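Local coordinates for protein proto-oncogene vav (PDB 6NEW) that probably acts as a guanine nucleotide exchange factor for Rac-type GTPases, pairing a catalytic RhoGEF domain with PH and zinc-binding C1 domains, at residues 18-23 against 172-177; 234-239 against 278-283; 311-316 against 331-336; 360-365 against 408-413. One frame throughout, in Å; residues are numbered along the deposited sequence.

The four contacts follow one another along the chain, each closing before the next opens, and sample its three domains in turn. Contact 1 seats a short N-terminal helix on the helical RhoGEF domain. Contact 2 lies where the long helix 196-235 runs into the PH domain, and contact 3 is further round the same sheet, its centre about 23 Å from that of contact 2. Contact 4 closes a zinc site in the C1 domain, which follows helix 335-352. Its centre is about 45 Å from that of contact 1, on the opposite side of the chain's centre. The contacts thus mark how a probable exchange domain, its PH domain and a zinc-bound C1 domain follow one another in a single chain.

Contact 1: 18-23 against 172-177; sequences EIYEDL and LMVPMQ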
loop_
_atom_site.group_PDB
_atom_site.type_symbol
_atom_site.label_atom_id
_atom_site.label_comp_id
_atom_site.label_asym_id
_atom_site.label_seq_id
_atom_site.Cartn_x
_atom_site.Cartn_y
_atom_site.Cartn_z
ATOM N N GLU A 18 -18.463 12.291 -1.347
ATOM C CA GLU A 18 -19.909 12.548 -1.477
ATOM C C GLU A 18 -20.800 11.289 -1.721
ATOM O O GLU A 18 -21.872 11.221 -1.110
ATOM C CB GLU A 18 -20.234 13.638 -2.526
ATOM N N ILE A 19 -20.412 10.351 -2.625
ATOM C CA ILE A 19 -21.236 9.158 -2.968
ATOM C C ILE A 19 -21.593 8.313 -1.711
ATOM O O ILE A 19 -22.761 7.949 -1.529
ATOM C CB ILE A 19 -20.662 8.289 -4.147
ATOM C CG1 ILE A 19 -21.731 7.359 -4.753
ATOM C CG2 ILE A 19 -19.384 7.516 -3.808
ATOM C CD1 ILE A 19 -22.499 8.011 -5.856
ATOM N N TYR A 20 -20.598 8.081 -0.835
ATOM C CA TYR A 20 -20.725 7.359 0.427
ATOM C C TYR A 20 -21.578 8.193 1.401
ATOM O O TYR A 20 -22.414 7.625 2.098
ATOM C CB TYR A 20 -19.323 7.052 1.011
ATOM C CG TYR A 20 -19.325 6.426 2.394
ATOM C CD1 TYR A 20 -19.361 7.217 3.539
ATOM C CD2 TYR A 20 -19.260 5.044 2.556
ATOM C CE1 TYR A 20 -19.377 6.649 4.811
ATOM C CE2 TYR A 20 -19.251 4.466 3.826
ATOM C CZ TYR A 20 -19.319 5.274 4.951
ATOM O OH TYR A 20 -19.324 4.730 6.210
ATOM N N GLU A 21 -21.373 9.532 1.433
ATOM C CA GLU A 21 -22.112 10.464 2.300
ATOM C C GLU A 21 -23.605 10.518 1.945
ATOM O O GLU A 21 -24.446 10.521 2.848
ATOM C CB GLU A 21 -21.485 11.869 2.260
ATOM N N ASP A 22 -23.923 10.528 0.627
ATOM C CA ASP A 22 -25.287 10.542 0.085
ATOM C C ASP A 22 -25.953 9.194 0.348
ATOM O O ASP A 22 -27.145 9.153 0.651
ATOM C CB ASP A 22 -25.279 10.855 -1.428
ATOM C CG ASP A 22 -26.644 11.123 -2.056
ATOM O OD1 ASP A 22 -27.622 11.338 -1.301
ATOM O OD2 ASP A 22 -26.726 11.155 -3.305
ATOM N N LEU A 23 -25.172 8.102 0.252
ATOM C CA LEU A 23 -25.615 6.730 0.504
ATOM C C LEU A 23 -25.920 6.534 2.001
ATOM O O LEU A 23 -26.904 5.877 2.333
ATOM C CB LEU A 23 -24.527 5.743 0.042
ATOM C CG LEU A 23 -24.900 4.265 -0.017
ATOM C CD1 LEU A 23 -24.349 3.631 -1.256
ATOM C CD2 LEU A 23 -24.350 3.519 1.167
ATOM N N LEU A 172 -19.250 1.017 -7.022
ATOM C CA LEU A 172 -18.053 0.209 -6.801
ATOM C C LEU A 172 -16.969 0.957 -6.013
ATOM O O LEU A 172 -16.015 0.327 -5.563
ATOM C CB LEU A 172 -17.515 -0.356 -8.123
ATOM C CG LEU A 172 -18.411 -1.358 -8.847
ATOM C CD1 LEU A 172 -18.121 -1.368 -10.329
ATOM C CD2 LEU A 172 -18.308 -2.762 -8.250
ATOM N N MET A 173 -17.135 2.280 -5.816
ATOM C CA MET A 173 -16.215 3.116 -5.038
ATOM C C MET A 173 -16.611 3.149 -3.548
ATOM O O MET A 173 -15.817 3.577 -2.703
ATOM C CB MET A 173 -16.140 4.539 -5.621
ATOM N N VAL A 174 -17.828 2.662 -3.230
ATOM C CA VAL A 174 -18.366 2.597 -1.866
ATOM C C VAL A 174 -17.532 1.635 -0.965
ATOM O O VAL A 174 -17.167 2.083 0.127
ATOM C CB VAL A 174 -19.898 2.293 -1.835
ATOM C CG1 VAL A 174 -20.433 2.238 -0.405
ATOM C CG2 VAL A 174 -20.683 3.309 -2.661
ATOM N N PRO A 175 -17.195 0.370 -1.364
ATOM C CA PRO A 175 -16.432 -0.510 -0.456
ATOM C C PRO A 175 -15.059 0.005 -0.001
ATOM O O PRO A 175 -14.672 -0.279 1.135
ATOM C CB PRO A 175 -16.317 -1.820 -1.241
ATOM C CG PRO A 175 -17.443 -1.790 -2.190
ATOM C CD PRO A 175 -17.538 -0.354 -2.604
ATOM N N MET A 176 -14.334 0.765 -0.860
ATOM C CA MET A 176 -13.033 1.336 -0.488
ATOM C C MET A 176 -13.256 2.363 0.620
ATOM O O MET A 176 -12.560 2.330 1.635
ATOM C CB MET A 176 -12.289 1.979 -1.688
ATOM C CG MET A 176 -10.828 2.374 -1.351
ATOM S SD MET A 176 -10.030 3.672 -2.352
ATOM C CE MET A 176 -10.840 5.154 -1.671
ATOM N N GLN A 177 -14.265 3.231 0.441
ATOM C CA GLN A 177 -14.618 4.274 1.395
ATOM C C GLN A 177 -15.081 3.727 2.740
ATOM O O GLN A 177 -14.721 4.306 3.758
ATOM C CB GLN A 177 -15.633 5.249 0.799
ATOM C CG GLN A 177 -14.996 6.141 -0.242
ATOM C CD GLN A 177 -15.999 6.941 -0.981
ATOM O OE1 GLN A 177 -16.039 8.135 -0.804
ATOM N NE2 GLN A 177 -16.814 6.311 -1.819
HETATM O O HOH W 1 -17.019 10.275 -2.545
#
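Y20 and Q177 meet with different first torsions: in Y20, CG stands anti to the backbone N (chi1 174°), in Q177, CG stands anti to the carbonyl carbon (chi1 -72°), and the two chains then run past each other. The short helix 19-23 packs here on the helical RhoGEF (DH) domain, against helix 174-179. A tyrosine-bearing helix laid on this domain recalls the autoinhibitory acidic-region helix of Vav proteins, which in the inhibited state blocks the GTPase-binding surface; the contact is consistent with that docking. The Y20 and Q177 side chains point in opposite directions, with ring and amide planes 50° apart, and Y20 CB rests 3.9 Å from Q177 NE2. At the ring's edge, V174 CG1 comes within 4.2 Å of Y20 CD2. One turn further on, L23 and V174 reach toward each other tip to tip, L23 CD1 lying 3.9 Å from V174 CG2, and K54 and T58 of helix 37-71 also touch L23. I19 crosses Q177 at about a right angle, its CG2 3.5 Å from Q177 NE2. The amide is steadied from its own side: NE2 of Q177 donates to M173 O at 3.0 Å, approaching from above that carbonyl's plane. The Y20 hydroxyl looks elsewhere, to R178 NH1. Near the N-terminal end of 18-23 a single water joins the segments, accepting from E18 N at 2.8 Å and donating to Q177 OE1 at 2.9 Å.

Contact 2: 234-239 against 278-283; sequences LSIENL and LICKRR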
loop_
_atom_site.group_PDB
_atom_site.type_symbol
_atom_site.label_atom_id
_atom_site.label_comp_id
_atom_site.label_asym_id
_atom_site.label_seq_id
_atom_site.Cartn_x
_atom_site.Cartn_y
_atom_site.Cartn_z
ATOM N N LEU A 234 10.459 -3.462 -19.090
ATOM C CA LEU A 234 10.304 -3.403 -20.556
ATOM C C LEU A 234 11.293 -2.490 -21.252
ATOM O O LEU A 234 11.813 -2.841 -22.308
ATOM C CB LEU A 234 8.876 -2.963 -20.940
ATOM C CG LEU A 234 7.763 -3.961 -20.693
ATOM C CD1 LEU A 234 6.416 -3.307 -20.832
ATOM C CD2 LEU A 234 7.888 -5.171 -21.600
ATOM N N SER A 235 11.496 -1.297 -20.692
ATOM C CA SER A 235 12.378 -0.289 -21.252
ATOM C C SER A 235 13.871 -0.640 -21.153
ATOM O O SER A 235 14.636 -0.125 -21.963
ATOM C CB SER A 235 12.084 1.079 -20.643
ATOM O OG SER A 235 12.580 1.173 -19.319
ATOM N N ILE A 236 14.282 -1.522 -20.206
ATOM C CA ILE A 236 15.692 -1.883 -20.033
ATOM C C ILE A 236 16.072 -3.173 -20.802
ATOM O O ILE A 236 15.431 -4.204 -20.683
ATOM C CB ILE A 236 16.152 -1.919 -18.538
ATOM C CG1 ILE A 236 15.891 -0.562 -17.846
ATOM C CG2 ILE A 236 17.652 -2.302 -18.400
ATOM C CD1 ILE A 236 15.715 -0.669 -16.360
ATOM N N GLU A 237 17.180 -3.094 -21.533
ATOM C CA GLU A 237 17.763 -4.152 -22.343
ATOM C C GLU A 237 19.002 -4.740 -21.693
ATOM O O GLU A 237 19.792 -4.012 -21.083
ATOM C CB GLU A 237 18.175 -3.555 -23.679
ATOM C CG GLU A 237 17.121 -3.653 -24.759
ATOM C CD GLU A 237 17.721 -3.464 -26.140
ATOM O OE1 GLU A 237 18.959 -3.311 -26.221
ATOM O OE2 GLU A 237 16.960 -3.431 -27.134
ATOM N N ASN A 238 19.181 -6.063 -21.870
ATOM C CA ASN A 238 20.293 -6.886 -21.375
ATOM C C ASN A 238 20.340 -6.955 -19.846
ATOM O O ASN A 238 21.390 -7.236 -19.239
ATOM C CB ASN A 238 21.658 -6.506 -21.987
ATOM C CG ASN A 238 21.898 -7.024 -23.394
ATOM O OD1 ASN A 238 21.039 -7.645 -24.042
ATOM N ND2 ASN A 238 23.091 -6.766 -23.907
ATOM N N LEU A 239 19.168 -6.756 -19.234
ATOM C CA LEU A 239 18.953 -6.899 -17.805
ATOM C C LEU A 239 18.423 -8.336 -17.687
ATOM O O LEU A 239 17.330 -8.622 -18.173
ATOM C CB LEU A 239 17.919 -5.861 -17.309
ATOM C CG LEU A 239 17.369 -6.032 -15.889
ATOM C CD1 LEU A 239 18.489 -6.072 -14.828
ATOM C CD2 LEU A 239 16.359 -4.958 -15.582
ATOM N N LEU A 278 21.372 0.942 -11.590
ATOM C CA LEU A 278 21.478 0.437 -12.955
ATOM C C LEU A 278 21.968 1.586 -13.799
ATOM O O LEU A 278 21.313 2.622 -13.871
ATOM C CB LEU A 278 20.095 -0.031 -13.451
ATOM C CG LEU A 278 19.644 -1.437 -13.038
ATOM C CD1 LEU A 278 18.964 -1.418 -11.701
ATOM C CD2 LEU A 278 18.649 -1.976 -14.034
ATOM N N ILE A 279 23.175 1.450 -14.337
ATOM C CA ILE A 279 23.790 2.473 -15.177
ATOM C C ILE A 279 23.625 1.990 -16.613
ATOM O O ILE A 279 24.191 0.969 -17.023
ATOM C CB ILE A 279 25.263 2.790 -14.771
ATOM C CG1 ILE A 279 25.344 3.272 -13.306
ATOM C CG2 ILE A 279 25.887 3.829 -15.715
ATOM C CD1 ILE A 279 26.654 2.890 -12.620
ATOM N N CYS A 280 22.764 2.687 -17.337
ATOM C CA CYS A 280 22.396 2.370 -18.710
ATOM C C CYS A 280 22.858 3.443 -19.662
ATOM O O CYS A 280 23.069 4.591 -19.272
ATOM C CB CYS A 280 20.887 2.165 -18.836
ATOM S SG CYS A 280 20.184 0.998 -17.652
ATOM N N LYS A 281 22.940 3.060 -20.934
ATOM C CA LYS A 281 23.253 3.918 -22.067
ATOM C C LYS A 281 22.040 3.827 -22.979
ATOM O O LYS A 281 21.571 2.713 -23.238
ATOM C CB LYS A 281 24.515 3.415 -22.793
ATOM C CG LYS A 281 24.932 4.296 -23.960
ATOM C CD LYS A 281 26.337 3.975 -24.441
ATOM C CE LYS A 281 26.731 4.853 -25.606
ATOM N NZ LYS A 281 26.974 6.261 -25.191
ATOM N N ARG A 282 21.497 4.970 -23.430
ATOM C CA ARG A 282 20.345 4.942 -24.337
ATOM C C ARG A 282 20.757 4.325 -25.704
ATOM O O ARG A 282 21.680 4.819 -26.351
ATOM C CB ARG A 282 19.695 6.330 -24.482
ATOM C CG ARG A 282 18.455 6.312 -25.385
ATOM C CD ARG A 282 17.804 7.676 -25.577
ATOM N NE ARG A 282 18.677 8.663 -26.231
ATOM C CZ ARG A 282 18.803 8.822 -27.550
ATOM N NH1 ARG A 282 18.137 8.036 -28.390
ATOM N NH2 ARG A 282 19.608 9.759 -28.035
ATOM N N ARG A 283 20.129 3.186 -26.064
ATOM C CA ARG A 283 20.367 2.429 -27.297
ATOM C C ARG A 283 19.078 2.492 -28.143
ATOM O O ARG A 283 18.478 1.464 -28.484
ATOM C CB ARG A 283 20.795 0.980 -26.967
ATOM C CG ARG A 283 21.465 0.244 -28.126
ATOM C CD ARG A 283 20.800 -1.091 -28.412
ATOM N NE ARG A 283 21.445 -2.192 -27.694
ATOM C CZ ARG A 283 21.150 -3.479 -27.862
ATOM N NH1 ARG A 283 21.786 -4.410 -27.162
ATOM N NH2 ARG A 283 20.186 -3.843 -28.703
#
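I236 and C280 mark the closest backbone approach, with their CA atoms 8.0 Å apart, too far for the two segments to pair as neighbouring strands. I236 is also where the chain leaves helical geometry: helix 196-235 stops and the short strand 236-237 begins. That strand pairs with strand 286-294, E237 making backbone bonds to Y287 and L289, and 286-294 in turn separates it from strand 276-283 in the sheet. Contact is therefore left to side chains. In I236, CG1 stands anti to the carbonyl carbon (chi1 -57°) and the branch beyond it brings CD1 to 4.0 Å from L278 CD2. L239, crossing L278 at about a right angle, sets its CD2 4.1 Å from L278 CD2. The other I236 branch, CG2, is anti to the backbone N and meets the C280 thiol, 4.2 Å from SG. This is the DH-PH junction, where the last long helix of the exchange domain hands over to the beta sheet of the PH domain; F271 and L243 also pack on I236. Beyond the apolar patch, E237 and R283 form a salt bridge, OE1 of E237 lying 2.8 Å from R283 NH2. As modelled, the oxygen sits well out of the guanidinium plane, a charge contact rather than a directed bond, though the place of OE1 is doubtful and R283 is poorly ordered. D288 gives the arginine a second acidic partner, at NH1.

Contact 3: 311-316 against 331-336; sequences KKWSHM and FFKTRE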
loop_
_atom_site.group_PDB
_atom_site.type_symbol
_atom_site.label_atom_id
_atom_site.label_comp_id
_atom_site.label_asym_id
_atom_site.label_seq_id
_atom_site.Cartn_x
_atom_site.Cartn_y
_atom_site.Cartn_z
ATOM N N LYS A 311 28.482 25.834 -12.345
ATOM C CA LYS A 311 28.457 25.633 -13.789
ATOM C C LYS A 311 27.718 24.312 -14.031
ATOM O O LYS A 311 27.873 23.380 -13.241
ATOM C CB LYS A 311 29.894 25.587 -14.366
ATOM C CG LYS A 311 30.715 26.872 -14.178
ATOM C CD LYS A 311 30.365 27.979 -15.187
ATOM C CE LYS A 311 30.930 29.331 -14.809
ATOM N NZ LYS A 311 30.022 30.087 -13.905
ATOM N N LYS A 312 26.872 24.246 -15.076
ATOM C CA LYS A 312 26.089 23.044 -15.384
ATOM C C LYS A 312 26.962 21.818 -15.595
ATOM O O LYS A 312 28.043 21.944 -16.171
ATOM C CB LYS A 312 25.120 23.285 -16.550
ATOM C CG LYS A 312 23.796 23.834 -16.027
ATOM C CD LYS A 312 22.930 24.529 -17.050
ATOM C CE LYS A 312 21.967 25.495 -16.382
ATOM N NZ LYS A 312 20.831 24.809 -15.702
ATOM N N TRP A 313 26.548 20.665 -15.013
ATOM C CA TRP A 313 27.234 19.360 -15.051
ATOM C C TRP A 313 28.465 19.252 -14.108
ATOM O O TRP A 313 29.234 18.289 -14.214
ATOM C CB TRP A 313 27.613 18.945 -16.491
ATOM C CG TRP A 313 26.454 18.557 -17.356
ATOM C CD1 TRP A 313 26.016 19.196 -18.480
ATOM C CD2 TRP A 313 25.605 17.416 -17.185
ATOM N NE1 TRP A 313 24.947 18.524 -19.022
ATOM C CE2 TRP A 313 24.672 17.426 -18.247
ATOM C CE3 TRP A 313 25.547 16.376 -16.239
ATOM C CZ2 TRP A 313 23.699 16.432 -18.395
ATOM C CZ3 TRP A 313 24.575 15.401 -16.379
ATOM C CH2 TRP A 313 23.660 15.437 -17.441
ATOM N N SER A 314 28.654 20.222 -13.198
ATOM C CA SER A 314 29.789 20.234 -12.268
ATOM C C SER A 314 29.403 19.697 -10.875
ATOM O O SER A 314 30.272 19.511 -10.020
ATOM C CB SER A 314 30.359 21.645 -12.141
ATOM O OG SER A 314 29.497 22.481 -11.383
ATOM N N HIS A 315 28.113 19.454 -10.657
ATOM C CA HIS A 315 27.604 18.993 -9.380
ATOM C C HIS A 315 27.796 17.492 -9.198
ATOM O O HIS A 315 27.142 16.684 -9.862
ATOM C CB HIS A 315 26.158 19.440 -9.214
ATOM C CG HIS A 315 25.980 20.885 -9.532
ATOM N ND1 HIS A 315 25.619 21.303 -10.803
ATOM C CD2 HIS A 315 26.196 21.969 -8.756
ATOM C CE1 HIS A 315 25.575 22.621 -10.744
ATOM N NE2 HIS A 315 25.928 23.069 -9.535
ATOM N N MET A 316 28.731 17.136 -8.305
ATOM C CA MET A 316 29.094 15.757 -8.051
ATOM C C MET A 316 29.055 15.298 -6.579
ATOM O O MET A 316 29.140 16.087 -5.649
ATOM C CB MET A 316 30.494 15.473 -8.647
ATOM C CG MET A 316 31.228 14.369 -7.904
ATOM S SD MET A 316 32.927 13.947 -8.277
ATOM C CE MET A 316 33.741 15.555 -8.092
ATOM N N PHE A 331 27.926 12.973 -11.854
ATOM C CA PHE A 331 27.704 14.387 -12.185
ATOM C C PHE A 331 26.280 14.640 -12.643
ATOM O O PHE A 331 25.789 13.971 -13.555
ATOM C CB PHE A 331 28.699 14.894 -13.243
ATOM C CG PHE A 331 30.153 14.805 -12.861
ATOM C CD1 PHE A 331 30.881 13.638 -13.095
ATOM C CD2 PHE A 331 30.818 15.910 -12.333
ATOM C CE1 PHE A 331 32.232 13.562 -12.754
ATOM C CE2 PHE A 331 32.170 15.839 -11.996
ATOM C CZ PHE A 331 32.865 14.663 -12.193
ATOM N N PHE A 332 25.641 15.618 -12.009
ATOM C CA PHE A 332 24.276 16.042 -12.301
ATOM C C PHE A 332 24.299 17.450 -12.926
ATOM O O PHE A 332 25.246 18.213 -12.673
ATOM C CB PHE A 332 23.394 15.947 -11.037
ATOM C CG PHE A 332 23.384 14.513 -10.568
ATOM C CD1 PHE A 332 22.566 13.572 -11.183
ATOM C CD2 PHE A 332 24.292 14.070 -9.603
ATOM C CE1 PHE A 332 22.633 12.232 -10.820
ATOM C CE2 PHE A 332 24.374 12.730 -9.269
ATOM C CZ PHE A 332 23.522 11.822 -9.853
ATOM N N LYS A 333 23.305 17.758 -13.787
ATOM C CA LYS A 333 23.245 19.041 -14.485
ATOM C C LYS A 333 23.103 20.215 -13.525
ATOM O O LYS A 333 23.805 21.207 -13.703
ATOM C CB LYS A 333 22.176 19.061 -15.589
ATOM C CG LYS A 333 22.589 19.929 -16.771
ATOM C CD LYS A 333 21.503 20.071 -17.813
ATOM C CE LYS A 333 22.084 20.674 -19.070
ATOM N NZ LYS A 333 21.077 21.458 -19.831
ATOM N N THR A 334 22.284 20.073 -12.472
ATOM C CA THR A 334 22.066 21.114 -11.461
ATOM C C THR A 334 22.427 20.659 -10.046
ATOM O O THR A 334 22.649 19.468 -9.805
ATOM C CB THR A 334 20.612 21.607 -11.478
ATOM O OG1 THR A 334 19.735 20.563 -11.048
ATOM C CG2 THR A 334 20.185 22.160 -12.830
ATOM N N ARG A 335 22.451 21.632 -9.108
ATOM C CA ARG A 335 22.725 21.445 -7.686
ATOM C C ARG A 335 21.516 20.757 -7.038
ATOM O O ARG A 335 21.703 19.911 -6.167
ATOM C CB ARG A 335 23.002 22.817 -7.023
ATOM C CG ARG A 335 23.134 22.830 -5.501
ATOM C CD ARG A 335 24.547 22.551 -5.032
ATOM N NE ARG A 335 24.640 22.619 -3.572
ATOM C CZ ARG A 335 24.914 23.721 -2.876
ATOM N NH1 ARG A 335 25.137 24.874 -3.500
ATOM N NH2 ARG A 335 24.969 23.679 -1.551
ATOM N N GLU A 336 20.285 21.120 -7.473
ATOM C CA GLU A 336 19.016 20.579 -6.971
ATOM C C GLU A 336 18.928 19.087 -7.276
ATOM O O GLU A 336 18.559 18.308 -6.396
ATOM C CB GLU A 336 17.800 21.313 -7.577
ATOM C CG GLU A 336 17.716 22.793 -7.247
ATOM C CD GLU A 336 18.496 23.696 -8.188
ATOM O OE1 GLU A 336 18.069 23.850 -9.357
ATOM O OE2 GLU A 336 19.533 24.250 -7.757
#
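W313 and K333 meet twice, through backbone and through side chains. The backbone N of W313 donates to K333 O at 3.1 Å, nearly straight at 166°. Meanwhile the extended K333 chain crosses over the indole: its CG stands 3.6 Å from the centroid of the five-membered ring of W313, a CH-pi contact over the face. K333 O also takes a weak bond from ND1 of H315, 3.4 Å long. Next to these lies the start of the antiparallel pairing of the PH-domain hairpin 315-321/327-332. H315 and F332 are a hydrogen-bonded pair, F332 N giving its hydrogen to H315 O at 2.8 Å, and M316 and F331 are the non-hydrogen-bonded pair beside it. M316, its CG anti to the backbone N (chi1 152°), lies alongside F331, with CB over the ring 3.7 Å from F331 CD2 and the sulfur set obliquely in a Met-aromatic contact. The H315 ring is sandwiched, R335 N over the centre of one face and S314 OG over the other; N310 holds its NE2. That serine hydroxyl donates to K311 O at 2.6 Å across the type II turn 311-314. T334 is the N-cap of helix 335-352. This helix lies against the F332 side of the sheet, where W341 stacks on the F332 ring, while strand 249-258 flanks the hairpin, K256 bonding to the F331 backbone and making a cation-pi contact with W313, as K265 does with F331.

Contact 4: 360-365 against 408-413; sequences NGHDFQ and PPCGRH. With ZN (zinc ion), chain C.
H362 is gripped at both ring nitrogens, and C410 shares one of its partners: ND1 of H362 binds a zinc ion at 2.1 Å, which C410 SG also binds, at 2.3 Å. The other nitrogen, NE2, donates to P408 O at 2.9 Å; the acceptor lies in the imidazole plane, although NE2 stands above the plane of the carbonyl. Together these bonds fix the ring's rotation and its role as a metal ligand through ND1. In C410, SG is anti to the backbone N (chi1 -162°), which puts the sulfur at the zinc. Separately, C410 CB lies over one face of the H362 imidazole, 3.8 Å from its centroid. F364 CZ lies over the opposite face. The backbones clasp as well: C410 N donates to N360 O at 3.0 Å, with the nitrogen nearly along the C=O axis. G361 follows at positive phi (82°), a conformation that suits glycine, and its carbonyl oxygen comes 3.4 Å from C410 CB. C392 and C395 complete the zinc site, three cysteines and one histidine as in C1 domains, in which the first histidine and the last cysteine tie the beginning of the domain to its end. The residues 408-413 come after strand 398-399 and have no regular structure, whereas residues 360-365 run into edge strand 364-367, which pairs with strand 389-392; from that strand Y390 and C392 pack against F364.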
loop_
_atom_site.group_PDB
_atom_site.type_symbol
_atom_site.label_atom_id
_atom_site.label_comp_id
_atom_site.label_asym_id
_atom_site.label_seq_id
_atom_site.Cartn_x
_atom_site.Cartn_y
_atom_site.Cartn_z
ATOM N N ASN A 360 20.388 -6.499 19.406
ATOM C CA ASN A 360 20.090 -7.671 20.228
ATOM C C ASN A 360 20.253 -9.019 19.509
ATOM O O ASN A 360 19.359 -9.869 19.590
ATOM C CB ASN A 360 18.676 -7.531 20.833
ATOM C CG ASN A 360 18.371 -6.162 21.414
ATOM O OD1 ASN A 360 17.415 -5.486 21.015
ATOM N ND2 ASN A 360 19.195 -5.704 22.345
ATOM N N GLY A 361 21.371 -9.197 18.806
ATOM C CA GLY A 361 21.685 -10.449 18.111
ATOM C C GLY A 361 21.067 -10.701 16.748
ATOM O O GLY A 361 21.363 -11.714 16.112
ATOM N N HIS A 362 20.201 -9.814 16.281
ATOM C CA HIS A 362 19.560 -10.041 14.990
ATOM C C HIS A 362 20.434 -9.630 13.807
ATOM O O HIS A 362 21.545 -9.109 13.969
ATOM C CB HIS A 362 18.231 -9.265 14.933
ATOM C CG HIS A 362 17.236 -9.633 15.995
ATOM N ND1 HIS A 362 16.566 -10.847 15.967
ATOM C CD2 HIS A 362 16.784 -8.903 17.042
ATOM C CE1 HIS A 362 15.736 -10.815 16.995
ATOM N NE2 HIS A 362 15.842 -9.671 17.680
ATOM N N ASP A 363 19.913 -9.912 12.610
ATOM C CA ASP A 363 20.435 -9.499 11.316
ATOM C C ASP A 363 19.216 -9.281 10.433
ATOM O O ASP A 363 18.806 -10.166 9.671
ATOM C CB ASP A 363 21.457 -10.486 10.707
ATOM C CG ASP A 363 22.124 -9.958 9.437
ATOM O OD1 ASP A 363 22.120 -8.710 9.225
ATOM O OD2 ASP A 363 22.634 -10.783 8.649
ATOM N N PHE A 364 18.587 -8.117 10.623
ATOM C CA PHE A 364 17.382 -7.759 9.896
ATOM C C PHE A 364 17.716 -7.332 8.502
ATOM O O PHE A 364 18.541 -6.439 8.300
ATOM C CB PHE A 364 16.575 -6.663 10.625
ATOM C CG PHE A 364 15.821 -7.145 11.846
ATOM C CD1 PHE A 364 14.703 -7.972 11.715
ATOM C CD2 PHE A 364 16.199 -6.739 13.120
ATOM C CE1 PHE A 364 13.980 -8.373 12.835
ATOM C CE2 PHE A 364 15.463 -7.129 14.240
ATOM C CZ PHE A 364 14.379 -7.967 14.094
ATOM N N GLN A 365 17.071 -7.976 7.536
ATOM C CA GLN A 365 17.262 -7.655 6.134
ATOM C C GLN A 365 15.917 -7.449 5.507
ATOM O O GLN A 365 14.939 -8.024 5.990
ATOM C CB GLN A 365 18.023 -8.766 5.399
ATOM C CG GLN A 365 19.504 -8.869 5.788
ATOM C CD GLN A 365 20.168 -10.167 5.379
ATOM O OE1 GLN A 365 19.629 -10.984 4.614
ATOM N NE2 GLN A 365 21.367 -10.389 5.892
ATOM N N PRO A 408 12.098 -8.708 20.608
ATOM C CA PRO A 408 12.833 -9.453 21.653
ATOM C C PRO A 408 14.135 -10.084 21.128
ATOM O O PRO A 408 14.204 -10.370 19.921
ATOM C CB PRO A 408 11.826 -10.521 22.098
ATOM C CG PRO A 408 10.496 -9.944 21.752
ATOM C CD PRO A 408 10.713 -9.206 20.475
ATOM N N PRO A 409 15.163 -10.302 22.001
ATOM C CA PRO A 409 16.459 -10.827 21.534
ATOM C C PRO A 409 16.418 -12.058 20.642
ATOM O O PRO A 409 15.498 -12.870 20.717
ATOM C CB PRO A 409 17.212 -11.104 22.834
ATOM C CG PRO A 409 16.696 -10.092 23.756
ATOM C CD PRO A 409 15.228 -9.984 23.442
ATOM N N CYS A 410 17.429 -12.163 19.778
ATOM C CA CYS A 410 17.577 -13.229 18.804
ATOM C C CYS A 410 17.833 -14.581 19.467
ATOM O O CYS A 410 18.775 -14.717 20.252
ATOM C CB CYS A 410 18.674 -12.869 17.810
ATOM S SG CYS A 410 18.624 -13.815 16.275
ATOM N N GLY A 411 16.967 -15.518 19.125
ATOM C CA GLY A 411 16.989 -16.876 19.584
ATOM C C GLY A 411 16.684 -17.095 21.039
ATOM O O GLY A 411 17.398 -17.817 21.702
ATOM N N ARG A 412 15.610 -16.518 21.540
ATOM C CA ARG A 412 15.317 -16.712 22.946
ATOM C C ARG A 412 13.935 -17.198 23.320
ATOM O O ARG A 412 13.074 -17.434 22.474
ATOM C CB ARG A 412 15.619 -15.453 23.723
ATOM C CG ARG A 412 16.864 -15.579 24.566
ATOM C CD ARG A 412 17.594 -14.256 24.668
ATOM N NE ARG A 412 19.016 -14.421 24.444
ATOM C CZ ARG A 412 19.943 -13.644 24.975
ATOM N NH1 ARG A 412 19.601 -12.645 25.764
ATOM N NH2 ARG A 412 21.215 -13.875 24.714
ATOM N N HIS A 413 13.760 -17.375 24.624
ATOM C CA HIS A 413 12.506 -17.799 25.216
ATOM C C HIS A 413 12.074 -16.710 26.199
ATOM O O HIS A 413 11.101 -15.995 25.978
ATOM C CB HIS A 413 12.672 -19.116 25.961
ATOM C CG HIS A 413 12.863 -20.298 25.071
ATOM N ND1 HIS A 413 13.069 -21.567 25.561
ATOM C CD2 HIS A 413 12.896 -20.408 23.724
ATOM C CE1 HIS A 413 13.220 -22.408 24.554
ATOM N NE2 HIS A 413 13.126 -21.729 23.429
HETATM ZN ZN ZN C . 16.905 -12.758 15.109
#